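Local atomic coordinates of uncharacterized protein (Escherichia coli UMEA 3162-1, PDB entry 4X5M), a protein that mediates sugar transport across the membrane down a concentration gradient as a homodimer, probably by rocking movements that open a cargo-binding cavity first to one side and then to the other. Residues Y40-L44 and A73-L77; V47-I51 and N66-L70. All blocks are in the same frame, centred on the assembly; numbering follows the deposited sequence.

How the contacts relate
Past helices 3-17 and 20-29, neither of which supplies a segment, the chain enters helix 37-57 and passes first 40-44, then 47-51. It turns back into helix 60-86, where 66-70 meets 47-51 and closes contact 2 over 14 intervening residues. One step further, 73-77 returns to 40-44 and closes contact 1, so that contact 2 is nested inside the larger loop. The two are successive levels of one antiparallel transmembrane hairpin, their centres about 10 Å apart, and they meet through Phe43 on Thr69 and Leu44 on Leu70. Both touch the second subunit and the same bound monoolein.

Contact 1: Y40-L44 and A73-L77; sequences YIMFL and AAPVL. With OLB ((2S)-2,3-dihydroxypropyl (9Z)-octadec-9-enoate), chain G.
Leu77 lies against Tyr40 and Leu44 pairs with Ala73 where two transmembrane helix segments, 40-44 and 73-77, run antiparallel at 156°, their axes 10.4 Å apart at closest approach. Aliphatic contacts carry much of the interface. With CG anti to the backbone N (chi1 179°), Leu77 carries its fork to helix 37-57, where CD1 rests on CB of Tyr40, while CD2 reaches CD1 of Leu44 at 3.6 Å and CG1 of Ile41 at 3.9 Å. The other methyl of Leu44 is used separately, CD2 lying 3.7 Å from CB of Ala73.

The aromatic contacts form a second group. Ala73 CB also meets Phe43 CE2 at 4.0 Å, at the edge of the ring and near its plane. Val76 crosses the Tyr40 side chain at about a right angle and sets CG1 obliquely against its phenol end, 3.5 Å from Tyr40 OH. The same ring brings Tyr40 CE2 to 3.8 Å from the carbonyl O of Ala73, a contact that is not a hydrogen bond; this oxygen accepts the helical bond from Leu77 N. Tyr40 and Phe43 each meet Phe19 of the second subunit edge-to-face, which places this side of the helix at the dimer interface.

Lipid contacts make a third group. The rim of the Phe43 ring touches the acyl chain of the bound monoolein, with Phe43 CZ 3.5 Å from lipid C3, and the end of the same chain folds back toward Phe43 and the Tyr40 hydroxyl.

Between the segments the chemistry is thus that of shape and dispersion, without directional polar bonds, so their alignment probably depends on the fit of methyls and rings, an apolar match that suits a pair buried in the membrane.

Contact 2: V47-I51 and N66-L70; sequences VISWI and NIVTL. With OLB ((2S)-2,3-dihydroxypropyl (9Z)-octadec-9-enoate), chain G.
Asn66 packs against Val47, Trp50 and Ile51 in a buried antiparallel helix-helix contact within the membrane, joining helix 37-57 to helix 60-86 with the segment axes 9.3 Å apart. The amide plane of Asn66 lies only 19° from that of the indole, with OD1 set obliquely to the ring. Trp50 has CG anti to the carbonyl carbon (chi1 -82°), which carries the indole past Asn66 to the lipid headgroup, while Trp50 CB stays 3.4 Å from Asn66 CG. Val47 CG1 comes to 3.2 Å from the carbonyl O of Asn66. The two helices belong to the three-transmembrane-helix PQ-loop bundle, which here faces a monoolein held between the two subunits. Asn66 ND2 donates a distinctly bent bond to lipid O23 (2.9 Å, 139° at the hydrogen) and also bonds Val62 O, which would restrain the amide's rotation; Asn66 of the second subunit grips the same lipid. Over one face of the Trp50 ring stands lipid C24, offset toward the rim, while NE1 bonds Thr15 OG1 of the second subunit. With an alanine here instead of the indole, that threonine is likely to lose this bond, and a gap would probably open beside the Asn66 amide and the glycerol. Ile51 CD1 meets Ile67 CG1 at 4.1 Å, the side chains crossing at about a right angle.

Contact 1: Y40-L44 and A73-L77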
loop_
_atom_site.group_PDB
_atom_site.type_symbol
_atom_site.label_atom_id
_atom_site.label_comp_id
_atom_site.label_asym_id
_atom_site.label_seq_id
_atom_site.Cartn_x
_atom_site.Cartn_y
_atom_site.Cartn_z
ATOM N N TYR A 40 0.500 0.348 11.642
ATOM C CA TYR A 40 -0.472 1.285 11.087
ATOM C C TYR A 40 -0.088 2.736 11.360
ATOM O O TYR A 40 -0.352 3.616 10.540
ATOM C CB TYR A 40 -1.873 0.994 11.630
ATOM C CG TYR A 40 -2.725 0.215 10.656
ATOM C CD1 TYR A 40 -2.610 -1.164 10.555
ATOM C CD2 TYR A 40 -3.629 0.862 9.824
ATOM C CE1 TYR A 40 -3.380 -1.883 9.659
ATOM C CE2 TYR A 40 -4.405 0.154 8.923
ATOM C CZ TYR A 40 -4.276 -1.219 8.846
ATOM O OH TYR A 40 -5.044 -1.931 7.953
ATOM N N ILE A 41 0.533 2.985 12.508
ATOM C CA ILE A 41 1.023 4.322 12.825
ATOM C C ILE A 41 2.160 4.695 11.878
ATOM O O ILE A 41 2.218 5.817 11.373
ATOM C CB ILE A 41 1.499 4.426 14.288
ATOM C CG1 ILE A 41 0.312 4.276 15.240
ATOM C CG2 ILE A 41 2.196 5.755 14.534
ATOM C CD1 ILE A 41 0.684 4.380 16.704
ATOM N N MET A 42 3.059 3.745 11.635
ATOM C CA MET A 42 4.121 3.933 10.653
ATOM C C MET A 42 3.536 4.175 9.266
ATOM O O MET A 42 3.983 5.059 8.535
ATOM C CB MET A 42 5.054 2.720 10.617
ATOM C CG MET A 42 6.082 2.669 11.729
ATOM S SD MET A 42 7.243 1.313 11.477
ATOM C CE MET A 42 7.782 1.646 9.800
ATOM N N PHE A 43 2.533 3.376 8.915
ATOM C CA PHE A 43 1.879 3.470 7.615
ATOM C C PHE A 43 1.212 4.826 7.424
ATOM O O PHE A 43 1.372 5.465 6.385
ATOM C CB PHE A 43 0.848 2.350 7.459
ATOM C CG PHE A 43 0.184 2.317 6.110
ATOM C CD1 PHE A 43 0.906 1.980 4.979
ATOM C CD2 PHE A 43 -1.164 2.606 5.979
ATOM C CE1 PHE A 43 0.299 1.944 3.738
ATOM C CE2 PHE A 43 -1.778 2.569 4.742
ATOM C CZ PHE A 43 -1.045 2.238 3.620
ATOM N N LEU A 44 0.466 5.259 8.438
ATOM C CA LEU A 44 -0.239 6.535 8.384
ATOM C C LEU A 44 0.729 7.712 8.355
ATOM O O LEU A 44 0.462 8.728 7.712
ATOM C CB LEU A 44 -1.195 6.668 9.572
ATOM C CG LEU A 44 -2.498 5.875 9.455
ATOM C CD1 LEU A 44 -3.296 5.954 10.743
ATOM C CD2 LEU A 44 -3.317 6.390 8.285
ATOM N N ALA A 73 -7.506 3.705 6.186
ATOM C CA ALA A 73 -6.552 3.243 7.191
ATOM C C ALA A 73 -6.829 3.815 8.579
ATOM O O ALA A 73 -6.721 3.106 9.579
ATOM C CB ALA A 73 -5.132 3.585 6.759
ATOM N N ALA A 74 -7.174 5.098 8.639
ATOM C CA ALA A 74 -7.421 5.761 9.919
ATOM C C ALA A 74 -8.568 5.127 10.723
ATOM O O ALA A 74 -8.415 4.911 11.925
ATOM C CB ALA A 74 -7.684 7.255 9.707
ATOM N N PRO A 75 -9.717 4.828 10.079
ATOM C CA PRO A 75 -10.767 4.161 10.859
ATOM C C PRO A 75 -10.347 2.784 11.369
ATOM O O PRO A 75 -10.771 2.385 12.453
ATOM C CB PRO A 75 -11.922 4.037 9.857
ATOM C CG PRO A 75 -11.690 5.131 8.887
ATOM C CD PRO A 75 -10.203 5.194 8.735
ATOM N N VAL A 76 -9.531 2.075 10.596
ATOM C CA VAL A 76 -9.029 0.766 11.006
ATOM C C VAL A 76 -8.195 0.872 12.282
ATOM O O VAL A 76 -8.355 0.073 13.207
ATOM C CB VAL A 76 -8.188 0.109 9.891
ATOM C CG1 VAL A 76 -7.460 -1.120 10.417
ATOM C CG2 VAL A 76 -9.071 -0.260 8.710
ATOM N N LEU A 77 -7.314 1.867 12.334
ATOM C CA LEU A 77 -6.489 2.083 13.519
ATOM C C LEU A 77 -7.345 2.493 14.716
ATOM O O LEU A 77 -7.107 2.046 15.838
ATOM C CB LEU A 77 -5.413 3.140 13.252
ATOM C CG LEU A 77 -4.489 3.465 14.432
ATOM C CD1 LEU A 77 -3.870 2.198 15.000
ATOM C CD2 LEU A 77 -3.404 4.447 14.023
HETATM C C1 OLB G . 0.127 4.565 -0.962
HETATM C C2 OLB G . -0.731 3.325 -0.859
HETATM C C3 OLB G . -0.172 2.457 0.247
HETATM C C4 OLB G . -0.001 1.029 -0.233
HETATM C C5 OLB G . 1.240 0.425 0.402
HETATM O O19 OLB G . 0.718 4.975 0.017
HETATM O O20 OLB G . 0.251 5.233 -2.191
HETATM C C21 OLB G . 1.430 5.993 -2.300
HETATM C C22 OLB G . 1.625 6.394 -3.743
HETATM O O23 OLB G . 1.316 7.758 -3.889
HETATM C C24 OLB G . 3.063 6.159 -4.137
HETATM O O25 OLB G . 3.170 4.893 -4.747
HETATM C C6 OLB G . 1.510 -0.988 -0.085
HETATM C C7 OLB G . 0.427 -1.933 0.406
HETATM C C8 OLB G . 0.952 -3.001 1.361
HETATM C C9 OLB G . 1.366 -4.268 0.626
HETATM C C10 OLB G . 0.515 -5.282 0.349
HETATM C C11 OLB G . -0.935 -5.238 0.775
HETATM C C12 OLB G . -1.092 -5.793 2.178
HETATM C C13 OLB G . -1.969 -4.827 2.946
HETATM C C14 OLB G . -1.709 -4.900 4.433
HETATM C C15 OLB G . -2.573 -3.858 5.105
HETATM C C16 OLB G . -2.183 -2.494 4.579
HETATM C C17 OLB G . -3.421 -1.654 4.352
HETATM C C18 OLB G . -3.207 -0.814 3.115
#

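Contact 2: V47-I51 and N66-L70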
loop_
_atom_site.group_PDB
_atom_site.type_symbol
_atom_site.label_atom_id
_atom_site.label_comp_id
_atom_site.label_asym_id
_atom_site.label_seq_id
_atom_site.Cartn_x
_atom_site.Cartn_y
_atom_site.Cartn_z
ATOM N N VAL A 47 1.660 7.940 4.846
ATOM C CA VAL A 47 0.520 8.410 4.060
ATOM C C VAL A 47 0.385 9.926 4.144
ATOM O O VAL A 47 0.208 10.600 3.128
ATOM C CB VAL A 47 -0.798 7.752 4.522
ATOM C CG1 VAL A 47 -1.995 8.444 3.886
ATOM C CG2 VAL A 47 -0.800 6.270 4.184
ATOM N N ILE A 48 0.478 10.454 5.360
ATOM C CA ILE A 48 0.448 11.895 5.580
ATOM C C ILE A 48 1.585 12.579 4.823
ATOM O O ILE A 48 1.394 13.628 4.207
ATOM C CB ILE A 48 0.548 12.237 7.083
ATOM C CG1 ILE A 48 -0.672 11.702 7.836
ATOM C CG2 ILE A 48 0.683 13.736 7.287
ATOM C CD1 ILE A 48 -1.994 12.236 7.327
ATOM N N SER A 49 2.763 11.964 4.860
ATOM C CA SER A 49 3.933 12.511 4.180
ATOM C C SER A 49 3.765 12.490 2.660
ATOM O O SER A 49 4.231 13.397 1.969
ATOM C CB SER A 49 5.191 11.741 4.587
ATOM O OG SER A 49 5.412 11.819 5.985
ATOM N N TRP A 50 3.105 11.457 2.141
ATOM C CA TRP A 50 2.795 11.393 0.713
ATOM C C TRP A 50 1.869 12.534 0.311
ATOM O O TRP A 50 2.013 13.114 -0.767
ATOM C CB TRP A 50 2.147 10.056 0.344
ATOM C CG TRP A 50 3.104 8.923 0.121
ATOM C CD1 TRP A 50 3.195 7.776 0.854
ATOM C CD2 TRP A 50 4.095 8.820 -0.908
ATOM N NE1 TRP A 50 4.184 6.967 0.348
ATOM C CE2 TRP A 50 4.754 7.588 -0.736
ATOM C CE3 TRP A 50 4.495 9.654 -1.958
ATOM C CZ2 TRP A 50 5.786 7.165 -1.569
ATOM C CZ3 TRP A 50 5.522 9.235 -2.787
ATOM C CH2 TRP A 50 6.155 8.001 -2.588
ATOM N N ILE A 51 0.910 12.840 1.178
ATOM C CA ILE A 51 -0.033 13.925 0.931
ATOM C C ILE A 51 0.702 15.259 0.848
ATOM O O ILE A 51 0.448 16.060 -0.050
ATOM C CB ILE A 51 -1.121 13.990 2.023
ATOM C CG1 ILE A 51 -1.981 12.725 1.985
ATOM C CG2 ILE A 51 -1.990 15.224 1.842
ATOM C CD1 ILE A 51 -3.088 12.700 3.017
ATOM N N ASN A 66 -3.535 8.615 -1.653
ATOM C CA ASN A 66 -3.228 8.583 -0.229
ATOM C C ASN A 66 -4.324 9.189 0.643
ATOM O O ASN A 66 -4.444 8.846 1.816
ATOM C CB ASN A 66 -1.903 9.295 0.031
ATOM C CG ASN A 66 -0.713 8.497 -0.459
ATOM O OD1 ASN A 66 -0.196 7.635 0.251
ATOM N ND2 ASN A 66 -0.270 8.780 -1.679
ATOM N N ILE A 67 -5.120 10.089 0.075
ATOM C CA ILE A 67 -6.249 10.646 0.810
ATOM C C ILE A 67 -7.301 9.562 1.025
ATOM O O ILE A 67 -7.826 9.406 2.127
ATOM C CB ILE A 67 -6.875 11.855 0.085
ATOM C CG1 ILE A 67 -5.930 13.056 0.145
ATOM C CG2 ILE A 67 -8.211 12.222 0.714
ATOM C CD1 ILE A 67 -6.408 14.256 -0.647
ATOM N N VAL A 68 -7.593 8.805 -0.031
ATOM C CA VAL A 68 -8.517 7.680 0.073
ATOM C C VAL A 68 -7.954 6.618 1.013
ATOM O O VAL A 68 -8.682 6.049 1.831
ATOM C CB VAL A 68 -8.809 7.047 -1.307
ATOM C CG1 VAL A 68 -9.669 5.805 -1.153
ATOM C CG2 VAL A 68 -9.493 8.051 -2.216
ATOM N N THR A 69 -6.652 6.366 0.899
ATOM C CA THR A 69 -5.961 5.443 1.797
ATOM C C THR A 69 -6.124 5.887 3.247
ATOM O O THR A 69 -6.363 5.068 4.135
ATOM C CB THR A 69 -4.458 5.340 1.459
ATOM O OG1 THR A 69 -4.299 4.834 0.129
ATOM C CG2 THR A 69 -3.752 4.411 2.431
ATOM N N LEU A 70 -6.007 7.192 3.474
ATOM C CA LEU A 70 -6.167 7.757 4.810
ATOM C C LEU A 70 -7.567 7.498 5.363
ATOM O O LEU A 70 -7.726 7.147 6.531
ATOM C CB LEU A 70 -5.880 9.262 4.791
ATOM C CG LEU A 70 -6.063 10.008 6.115
ATOM C CD1 LEU A 70 -5.091 9.491 7.167
ATOM C CD2 LEU A 70 -5.896 11.507 5.915
HETATM C C1 OLB G . 0.127 4.565 -0.962
HETATM C C2 OLB G . -0.731 3.325 -0.859
HETATM C C3 OLB G . -0.172 2.457 0.247
HETATM C C4 OLB G . -0.001 1.029 -0.233
HETATM C C5 OLB G . 1.240 0.425 0.402
HETATM O O19 OLB G . 0.718 4.975 0.017
HETATM O O20 OLB G . 0.251 5.233 -2.191
HETATM C C21 OLB G . 1.430 5.993 -2.300
HETATM C C22 OLB G . 1.625 6.394 -3.743
HETATM O O23 OLB G . 1.316 7.758 -3.889
HETATM C C24 OLB G . 3.063 6.159 -4.137
HETATM O O25 OLB G . 3.170 4.893 -4.747
HETATM C C6 OLB G . 1.510 -0.988 -0.085
HETATM C C7 OLB G . 0.427 -1.933 0.406
HETATM C C8 OLB G . 0.952 -3.001 1.361
HETATM C C9 OLB G . 1.366 -4.268 0.626
HETATM C C10 OLB G . 0.515 -5.282 0.349
HETATM C C11 OLB G . -0.935 -5.238 0.775
HETATM C C12 OLB G . -1.092 -5.793 2.178
HETATM C C13 OLB G . -1.969 -4.827 2.946
HETATM C C14 OLB G . -1.709 -4.900 4.433
HETATM C C15 OLB G . -2.573 -3.858 5.105
HETATM C C16 OLB G . -2.183 -2.494 4.579
HETATM C C17 OLB G . -3.421 -1.654 4.352
HETATM C C18 OLB G . -3.207 -0.814 3.115
#